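PDB 5LO9: cytochrome C, which probably oxidises thiosulfate to tetrathionate and transfers the electrons through four covalently bound hemes c. Local coordinates for residues Glu162-Met167 against Asn449-Asp454; Gly255-Met260 against Leu356-Phe361; Ala93-Asp98 against Leu182-Ala187. All coordinates share one frame; numbering follows the deposited sequence.

Along the chain the segments run from 93-98 through 162-167, 182-187, 255-260 and 356-361 to 449-454. Interactions 1 and 3 therefore interleave, while both segments of interaction 2 fall between the two of interaction 1. Helices 166-171 and 176-187, which carry parts of interactions 1 and 3, are consecutive, and the two contacts have centres about 26 Å apart. Interaction 2 pairs helices 256-269 and 351-363, with its centre about 33 Å from each of the others. Interaction 3 fastens the loop between helices 74-86 and 102-110 to helix 176-187, interaction 1 joins two neighbouring heme sites, and interaction 2 packs against the second subunit, at the dimer interface.

Interaction 1. Residues Glu162-Met167 against Asn449-Asp454; sequences EPMALM and NMPLLD. With HEC (heme c), chain F.
Met164 reaches Pro451 with CG anti to its own carbonyl carbon (chi1 -50°) and a bend at the thioether (chi3 85°) that sets CE 3.7 Å from CG of the proline, the two side chains crossing at about a right angle. Leu453 holds CG anti to its backbone N (chi1 -173°), which carries its end to the start of helix 166-171. There CD2 of Leu453 lies 3.4 Å from O of Leu166 and 4.2 Å from CD2 of Leu166, as the two leucines slide past each other in opposite directions. The contact is buried and essentially apolar. Both partners of the first pair also border the heme held by Met450: SD of Met164 is 3.9 Å from heme methyl CMC, and Pro451, which follows a cis peptide bond, brings CA within 3.6 Å of the meso carbon CHC. Leu166 turns CD1 toward CBC, the methyl carbon of a former vinyl arm of this heme, at 4.1 Å. Met450 SD binds the iron at 2.3 Å, with His406 as the other axial ligand. Across the interface, Met167 points away from 449-454 and ligates the iron of a second heme with His125; Leu166 and Leu453 line the pocket of that heme. A salt bridge from Asp454 to Arg173 and a hydrogen bond between Met164 O and Thr455 add polar links around the apolar pairs. The start of helix 166-171, with Met167, thus packs against the loop carrying Met450 between neighbouring hemes, an arrangement consistent with electron transfer between His/Met-ligated hemes in a multiheme cytochrome c.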
# COMPACT_ATOMS: atom_id res chain seq x y z
N GLU A 162 -22.79 -20.64 -35.69
CA GLU A 162 -22.99 -20.45 -34.28
C GLU A 162 -23.23 -18.97 -33.96
O GLU A 162 -22.87 -18.09 -34.75
CB GLU A 162 -21.77 -20.98 -33.52
CG GLU A 162 -20.50 -20.08 -33.50
CD GLU A 162 -19.67 -20.09 -34.75
OE1 GLU A 162 -19.95 -20.86 -35.68
OE2 GLU A 162 -18.68 -19.32 -34.76
N PRO A 163 -23.85 -18.67 -32.82
CA PRO A 163 -24.17 -17.28 -32.49
C PRO A 163 -22.95 -16.37 -32.54
O PRO A 163 -21.87 -16.73 -32.10
CB PRO A 163 -24.70 -17.38 -31.06
CG PRO A 163 -25.19 -18.80 -30.92
CD PRO A 163 -24.30 -19.62 -31.78
N MET A 164 -23.15 -15.18 -33.08
CA MET A 164 -22.18 -14.08 -33.07
C MET A 164 -20.83 -14.49 -33.65
O MET A 164 -19.83 -13.80 -33.42
CB MET A 164 -21.98 -13.52 -31.67
CG MET A 164 -23.28 -13.16 -30.96
SD MET A 164 -23.08 -12.52 -29.26
CE MET A 164 -22.79 -10.75 -29.55
N ALA A 165 -20.80 -15.61 -34.38
CA ALA A 165 -19.59 -16.09 -35.04
C ALA A 165 -18.47 -16.35 -34.03
O ALA A 165 -17.28 -16.30 -34.37
CB ALA A 165 -19.13 -15.09 -36.10
N LEU A 166 -18.85 -16.70 -32.81
CA LEU A 166 -17.89 -16.66 -31.71
C LEU A 166 -16.73 -17.63 -31.95
O LEU A 166 -15.56 -17.28 -31.70
CB LEU A 166 -18.62 -16.94 -30.39
CG LEU A 166 -19.66 -15.91 -29.93
CD1 LEU A 166 -20.30 -16.37 -28.63
CD2 LEU A 166 -19.05 -14.53 -29.76
N MET A 167 -17.04 -18.86 -32.40
CA MET A 167 -16.00 -19.86 -32.54
C MET A 167 -15.23 -19.70 -33.83
O MET A 167 -14.11 -20.21 -33.93
CB MET A 167 -16.55 -21.28 -32.49
CG MET A 167 -16.75 -21.83 -31.07
SD MET A 167 -15.31 -21.70 -30.01
CE MET A 167 -14.12 -22.73 -30.82
N ASN A 449 -15.60 -3.16 -23.58
CA ASN A 449 -15.34 -4.52 -23.12
C ASN A 449 -16.44 -5.52 -23.40
O ASN A 449 -16.19 -6.72 -23.22
CB ASN A 449 -15.06 -4.51 -21.62
CG ASN A 449 -13.80 -3.77 -21.31
OD1 ASN A 449 -12.71 -4.23 -21.65
ND2 ASN A 449 -13.94 -2.61 -20.73
N MET A 450 -17.60 -5.08 -23.88
CA MET A 450 -18.67 -6.04 -24.10
C MET A 450 -19.32 -5.82 -25.46
O MET A 450 -19.63 -4.68 -25.83
CB MET A 450 -19.76 -5.98 -23.03
CG MET A 450 -19.31 -6.53 -21.70
SD MET A 450 -19.17 -8.31 -21.69
CE MET A 450 -17.64 -8.55 -20.80
N PRO A 451 -19.63 -6.90 -26.18
CA PRO A 451 -19.48 -8.29 -25.75
C PRO A 451 -18.08 -8.81 -25.53
O PRO A 451 -17.18 -8.39 -26.22
CB PRO A 451 -20.11 -9.08 -26.88
CG PRO A 451 -21.08 -8.15 -27.48
CD PRO A 451 -20.38 -6.80 -27.43
N LEU A 452 -17.97 -9.78 -24.61
CA LEU A 452 -16.71 -10.38 -24.18
C LEU A 452 -15.70 -10.52 -25.32
O LEU A 452 -14.59 -9.98 -25.25
CB LEU A 452 -17.00 -11.75 -23.59
CG LEU A 452 -15.84 -12.50 -23.01
CD1 LEU A 452 -15.37 -11.82 -21.74
CD2 LEU A 452 -16.33 -13.93 -22.80
N LEU A 453 -16.11 -11.21 -26.38
CA LEU A 453 -15.30 -11.42 -27.57
C LEU A 453 -15.69 -10.39 -28.61
O LEU A 453 -16.88 -10.20 -28.89
CB LEU A 453 -15.48 -12.83 -28.11
CG LEU A 453 -14.61 -13.30 -29.26
CD1 LEU A 453 -13.14 -13.03 -29.00
CD2 LEU A 453 -14.88 -14.80 -29.53
N ASP A 454 -14.69 -9.75 -29.20
CA ASP A 454 -14.95 -8.57 -30.00
C ASP A 454 -15.35 -8.91 -31.44
O ASP A 454 -14.83 -8.31 -32.38
CB ASP A 454 -13.76 -7.59 -30.01
CG ASP A 454 -12.47 -8.21 -30.49
OD1 ASP A 454 -12.34 -9.45 -30.59
OD2 ASP A 454 -11.58 -7.42 -30.81
FE HEC F . -20.94 -9.28 -20.61
CHA HEC F . -19.17 -9.15 -17.61
CHB HEC F . -22.49 -6.23 -19.91
CHC HEC F . -22.33 -9.29 -23.78
CHD HEC F . -19.91 -12.63 -21.08
NA HEC F . -20.86 -7.93 -19.03
C1A HEC F . -20.11 -8.06 -17.92
C2A HEC F . -20.32 -6.92 -16.98
C3A HEC F . -21.27 -6.06 -17.66
C4A HEC F . -21.55 -6.79 -18.92
CMA HEC F . -21.81 -4.76 -17.15
CAA HEC F . -19.70 -6.64 -15.65
CBA HEC F . -20.83 -6.48 -14.63
CGA HEC F . -20.86 -7.55 -13.57
O1A HEC F . -19.98 -8.43 -13.60
O2A HEC F . -21.79 -7.50 -12.74
NB HEC F . -22.18 -7.98 -21.65
C1B HEC F . -22.69 -6.84 -21.22
C2B HEC F . -23.53 -6.16 -22.23
C3B HEC F . -23.48 -7.06 -23.38
C4B HEC F . -22.59 -8.15 -22.90
CMB HEC F . -24.27 -4.88 -22.09
CAB HEC F . -24.13 -6.91 -24.73
CBB HEC F . -23.59 -5.64 -25.33
NC HEC F . -21.11 -10.69 -22.15
C1C HEC F . -21.69 -10.51 -23.32
C2C HEC F . -21.70 -11.71 -24.18
C3C HEC F . -20.99 -12.70 -23.39
C4C HEC F . -20.69 -11.96 -22.14
CMC HEC F . -22.32 -11.84 -25.53
CAC HEC F . -20.68 -14.15 -23.67
CBC HEC F . -19.99 -14.47 -24.96
ND HEC F . -19.74 -10.62 -19.55
C1D HEC F . -19.44 -11.88 -19.89
C2D HEC F . -18.53 -12.51 -18.90
C3D HEC F . -18.30 -11.49 -17.90
C4D HEC F . -19.10 -10.36 -18.40
CMD HEC F . -17.94 -13.88 -18.90
CAD HEC F . -17.47 -11.61 -16.68
CBD HEC F . -16.02 -11.50 -17.13
CGD HEC F . -15.10 -12.47 -16.40
O1D HEC F . -15.53 -13.29 -15.56
O2D HEC F . -13.90 -12.45 -16.67

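Interaction 2. Residues Gly255-Met260 against Leu356-Phe361; sequences GPLGEM and LQSYIF. With EDO (1,2-ethanediol), chain B; EDO (1,2-ethanediol), chain S.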
# COMPACT_ATOMS: atom_id res chain seq x y z
N GLY A 255 8.60 -17.74 -2.23
CA GLY A 255 8.35 -18.00 -0.84
C GLY A 255 6.97 -17.57 -0.43
O GLY A 255 6.09 -17.35 -1.27
N PRO A 256 6.78 -17.35 0.85
CA PRO A 256 5.43 -17.13 1.37
C PRO A 256 4.68 -16.03 0.67
O PRO A 256 3.48 -16.17 0.42
CB PRO A 256 5.68 -16.77 2.83
CG PRO A 256 6.97 -17.45 3.19
CD PRO A 256 7.80 -17.33 1.91
N LEU A 257 5.34 -14.94 0.30
CA LEU A 257 4.64 -13.89 -0.42
C LEU A 257 3.96 -14.44 -1.67
O LEU A 257 2.88 -13.99 -2.04
CB LEU A 257 5.60 -12.78 -0.82
CG LEU A 257 4.92 -11.66 -1.60
CD1 LEU A 257 3.83 -11.02 -0.74
CD2 LEU A 257 5.94 -10.61 -2.01
N GLY A 258 4.64 -15.35 -2.38
CA GLY A 258 4.06 -15.97 -3.57
C GLY A 258 2.80 -16.77 -3.31
O GLY A 258 1.87 -16.77 -4.13
N GLU A 259 2.76 -17.51 -2.19
CA GLU A 259 1.54 -18.22 -1.83
C GLU A 259 0.39 -17.26 -1.57
O GLU A 259 -0.76 -17.59 -1.86
CB GLU A 259 1.78 -19.09 -0.59
CG GLU A 259 2.46 -20.44 -0.82
CD GLU A 259 2.01 -21.19 -2.09
OE1 GLU A 259 0.83 -21.05 -2.52
OE2 GLU A 259 2.86 -21.92 -2.66
N MET A 260 0.67 -16.08 -1.01
CA MET A 260 -0.38 -15.09 -0.77
C MET A 260 -0.80 -14.41 -2.05
O MET A 260 -1.95 -13.98 -2.20
CB MET A 260 0.06 -14.02 0.23
CG MET A 260 0.08 -14.42 1.68
SD MET A 260 -1.51 -14.75 2.50
CE MET A 260 -2.19 -13.08 2.49
N LEU A 356 -5.56 -10.00 -1.24
CA LEU A 356 -5.94 -9.16 -2.37
C LEU A 356 -4.93 -8.05 -2.56
O LEU A 356 -4.52 -7.76 -3.69
CB LEU A 356 -7.34 -8.60 -2.18
CG LEU A 356 -8.51 -9.59 -2.36
CD1 LEU A 356 -9.81 -9.01 -1.78
CD2 LEU A 356 -8.66 -9.93 -3.83
N GLN A 357 -4.49 -7.44 -1.46
CA GLN A 357 -3.48 -6.41 -1.61
C GLN A 357 -2.15 -6.98 -2.09
O GLN A 357 -1.42 -6.31 -2.82
CB GLN A 357 -3.28 -5.66 -0.31
CG GLN A 357 -4.45 -4.79 0.03
CD GLN A 357 -4.19 -3.88 1.19
OE1 GLN A 357 -3.77 -2.74 1.02
NE2 GLN A 357 -4.42 -4.39 2.39
N SER A 358 -1.81 -8.20 -1.71
CA SER A 358 -0.56 -8.77 -2.22
C SER A 358 -0.65 -9.05 -3.72
O SER A 358 0.29 -8.78 -4.48
CB SER A 358 -0.22 -10.05 -1.48
OG SER A 358 0.13 -9.77 -0.13
N TYR A 359 -1.78 -9.60 -4.15
CA TYR A 359 -1.97 -9.89 -5.56
C TYR A 359 -1.92 -8.60 -6.36
O TYR A 359 -1.23 -8.51 -7.39
CB TYR A 359 -3.30 -10.61 -5.77
CG TYR A 359 -3.68 -10.83 -7.19
CD1 TYR A 359 -2.89 -11.57 -8.03
CD2 TYR A 359 -4.82 -10.25 -7.72
CE1 TYR A 359 -3.22 -11.76 -9.33
CE2 TYR A 359 -5.17 -10.44 -9.04
CZ TYR A 359 -4.36 -11.21 -9.84
OH TYR A 359 -4.69 -11.40 -11.16
N ILE A 360 -2.62 -7.56 -5.88
CA ILE A 360 -2.66 -6.32 -6.64
C ILE A 360 -1.28 -5.68 -6.69
O ILE A 360 -0.89 -5.10 -7.70
CB ILE A 360 -3.69 -5.38 -6.02
CG1 ILE A 360 -5.10 -5.92 -6.23
CG2 ILE A 360 -3.55 -4.03 -6.62
CD1 ILE A 360 -6.18 -5.31 -5.29
N PHE A 361 -0.56 -5.73 -5.58
CA PHE A 361 0.80 -5.21 -5.52
C PHE A 361 1.67 -5.91 -6.55
O PHE A 361 2.40 -5.27 -7.31
CB PHE A 361 1.35 -5.43 -4.10
CG PHE A 361 2.85 -5.19 -3.91
CD1 PHE A 361 3.70 -6.22 -3.53
CD2 PHE A 361 3.39 -3.90 -4.01
CE1 PHE A 361 5.05 -5.99 -3.31
CE2 PHE A 361 4.74 -3.67 -3.78
CZ PHE A 361 5.57 -4.72 -3.44
C1 EDO B . -4.17 -15.51 -12.19
O1 EDO B . -5.30 -15.63 -13.03
C2 EDO B . -3.28 -14.38 -12.72
O2 EDO B . -3.19 -13.11 -12.03
C1 EDO S . -2.56 0.99 1.85
O1 EDO S . -3.73 0.12 1.76
C2 EDO S . -1.99 1.36 0.46
O2 EDO S . -2.72 2.47 -0.19
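Leu257 and Met260 face Ser358 in the packing of two crossing helices, 256-269 and 351-363, probably the terminal helix pair of a cytochrome c domain. The packing between these turns is loose and made of van der Waals contacts. Leu257, with CG anti to its backbone N (chi1 180°), brings CD1 to 4.0 Å from OG of Ser358, and CB of Met260 approaches the same OG at 4.3 Å. The Met260 side chain also rests on Leu351, Asp354 and Ala355, one to two turns earlier on the partner helix. Among the polar groups, Ser358 OG is hydrogen-bonded within its own helix to the carbonyl O of Asp354, so the hydroxyl is satisfied although its neighbours across the contact are carbon. Tyr359 touches Val261 and Ala265 further along helix 256-269, and its hydroxyl donates a hydrogen bond to O of Asn294; a phenylalanine in its place would probably leave that carbonyl without this donor. Residues of the second subunit complete the surroundings, with its Val320 on Leu257, its Pro311 on Ser358 and its Tyr310 on Phe361. On the far side of the helix, O1 of a 1,2-ethanediol donates a hydrogen bond of 3.0 Å to OE1 of Gln357.

Interaction 3. Residues Ala93-Asp98 against Leu182-Ala187; sequences ARAPSD and LAAYFA
Ala187, Ala95 and Ala93 have the most surface buried here, and with Ala184 they form an interface made almost entirely of alanines. Ala93-Pro96 runs extended along the end of helix 176-187, so that Ala93 and Ala95 both direct CB at the helix while Arg94 between them points outward. Ala184 and Ala187, three residues apart, lie on the same side of the helix and receive them. CB of Ala93 meets the carbonyl O of Ala187 at 3.6 Å. Two residues on, and almost a turn back along the helix, CB of Ala95 and CB of Ala184 touch methyl to methyl at 4.3 Å. Such short side chains let the backbones come close, with the CA atoms of Ala95 and Ala184 5.5 Å apart. Nearby, Ala95 also packs on Thr188 and Ala184 on Val99, continuing the apolar seam. The opposite face of the helix turns inward: Tyr185 and Phe186 lean on helix 102-110, and Leu182 touches a heme c and Cys121. The loop between helices 74-86 and 102-110, probably a linker, thus lies against helix 176-187, whose packing on helix 102-110 is consistent with the C- and N-terminal helix pair of a class I cytochrome c.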
# COMPACT_ATOMS: atom_id res chain seq x y z
N ALA A 93 -12.26 -40.91 -24.37
CA ALA A 93 -11.16 -40.14 -24.89
C ALA A 93 -9.81 -40.79 -24.59
O ALA A 93 -9.62 -41.47 -23.58
CB ALA A 93 -11.18 -38.75 -24.30
N ARG A 94 -8.88 -40.57 -25.49
CA ARG A 94 -7.50 -40.98 -25.28
C ARG A 94 -6.62 -40.04 -26.10
O ARG A 94 -6.60 -40.14 -27.33
CB ARG A 94 -7.29 -42.44 -25.67
CG ARG A 94 -5.86 -42.98 -25.42
CD ARG A 94 -5.73 -44.43 -25.88
NE ARG A 94 -4.39 -45.00 -25.68
CZ ARG A 94 -4.07 -46.27 -25.92
NH1 ARG A 94 -4.97 -47.12 -26.40
NH2 ARG A 94 -2.83 -46.68 -25.69
N ALA A 95 -5.90 -39.15 -25.42
CA ALA A 95 -5.09 -38.16 -26.10
C ALA A 95 -3.75 -38.77 -26.51
O ALA A 95 -3.27 -39.71 -25.87
CB ALA A 95 -4.85 -36.95 -25.20
N PRO A 96 -3.13 -38.23 -27.56
CA PRO A 96 -1.82 -38.73 -28.00
C PRO A 96 -0.70 -38.47 -27.00
O PRO A 96 -0.66 -37.45 -26.29
CB PRO A 96 -1.57 -37.95 -29.29
CG PRO A 96 -2.86 -37.26 -29.61
CD PRO A 96 -3.57 -37.07 -28.35
N SER A 97 0.25 -39.41 -26.98
CA SER A 97 1.48 -39.29 -26.19
C SER A 97 2.47 -38.30 -26.79
O SER A 97 3.38 -37.87 -26.08
CB SER A 97 2.13 -40.66 -26.10
OG SER A 97 2.25 -41.18 -27.42
N ASP A 98 2.34 -37.97 -28.08
CA ASP A 98 3.22 -37.04 -28.78
C ASP A 98 2.77 -35.58 -28.68
O ASP A 98 3.27 -34.73 -29.44
CB ASP A 98 3.35 -37.46 -30.27
CG ASP A 98 1.97 -37.86 -30.92
OD1 ASP A 98 1.54 -39.02 -30.66
OD2 ASP A 98 1.34 -37.09 -31.70
N LEU A 182 -4.73 -27.58 -26.97
CA LEU A 182 -6.06 -27.35 -26.43
C LEU A 182 -6.92 -28.59 -26.56
O LEU A 182 -7.75 -28.87 -25.69
CB LEU A 182 -6.72 -26.18 -27.14
CG LEU A 182 -6.11 -24.85 -26.68
CD1 LEU A 182 -6.31 -23.73 -27.64
CD2 LEU A 182 -6.71 -24.45 -25.38
N ALA A 183 -6.78 -29.31 -27.65
CA ALA A 183 -7.58 -30.52 -27.78
C ALA A 183 -7.11 -31.57 -26.80
O ALA A 183 -7.92 -32.25 -26.16
CB ALA A 183 -7.50 -31.03 -29.21
N ALA A 184 -5.79 -31.71 -26.65
CA ALA A 184 -5.29 -32.69 -25.69
C ALA A 184 -5.65 -32.29 -24.26
O ALA A 184 -6.08 -33.13 -23.46
CB ALA A 184 -3.78 -32.86 -25.84
N TYR A 185 -5.52 -31.00 -23.94
CA TYR A 185 -5.86 -30.52 -22.62
C TYR A 185 -7.29 -30.87 -22.27
O TYR A 185 -7.56 -31.56 -21.28
CB TYR A 185 -5.64 -29.01 -22.53
CG TYR A 185 -5.97 -28.45 -21.16
CD1 TYR A 185 -5.02 -28.41 -20.15
CD2 TYR A 185 -7.25 -28.03 -20.86
CE1 TYR A 185 -5.33 -27.92 -18.88
CE2 TYR A 185 -7.57 -27.55 -19.61
CZ TYR A 185 -6.61 -27.51 -18.61
OH TYR A 185 -6.94 -27.02 -17.36
N PHE A 186 -8.24 -30.47 -23.11
CA PHE A 186 -9.63 -30.68 -22.74
C PHE A 186 -10.03 -32.14 -22.87
O PHE A 186 -10.90 -32.61 -22.14
CB PHE A 186 -10.56 -29.78 -23.57
CG PHE A 186 -10.64 -28.39 -23.04
CD1 PHE A 186 -11.25 -28.14 -21.81
CD2 PHE A 186 -10.05 -27.33 -23.72
CE1 PHE A 186 -11.30 -26.86 -21.29
CE2 PHE A 186 -10.10 -26.06 -23.22
CZ PHE A 186 -10.72 -25.81 -21.99
N ALA A 187 -9.38 -32.88 -23.77
CA ALA A 187 -9.67 -34.31 -23.86
C ALA A 187 -9.26 -35.05 -22.59
O ALA A 187 -9.87 -36.06 -22.23
CB ALA A 187 -8.99 -34.90 -25.09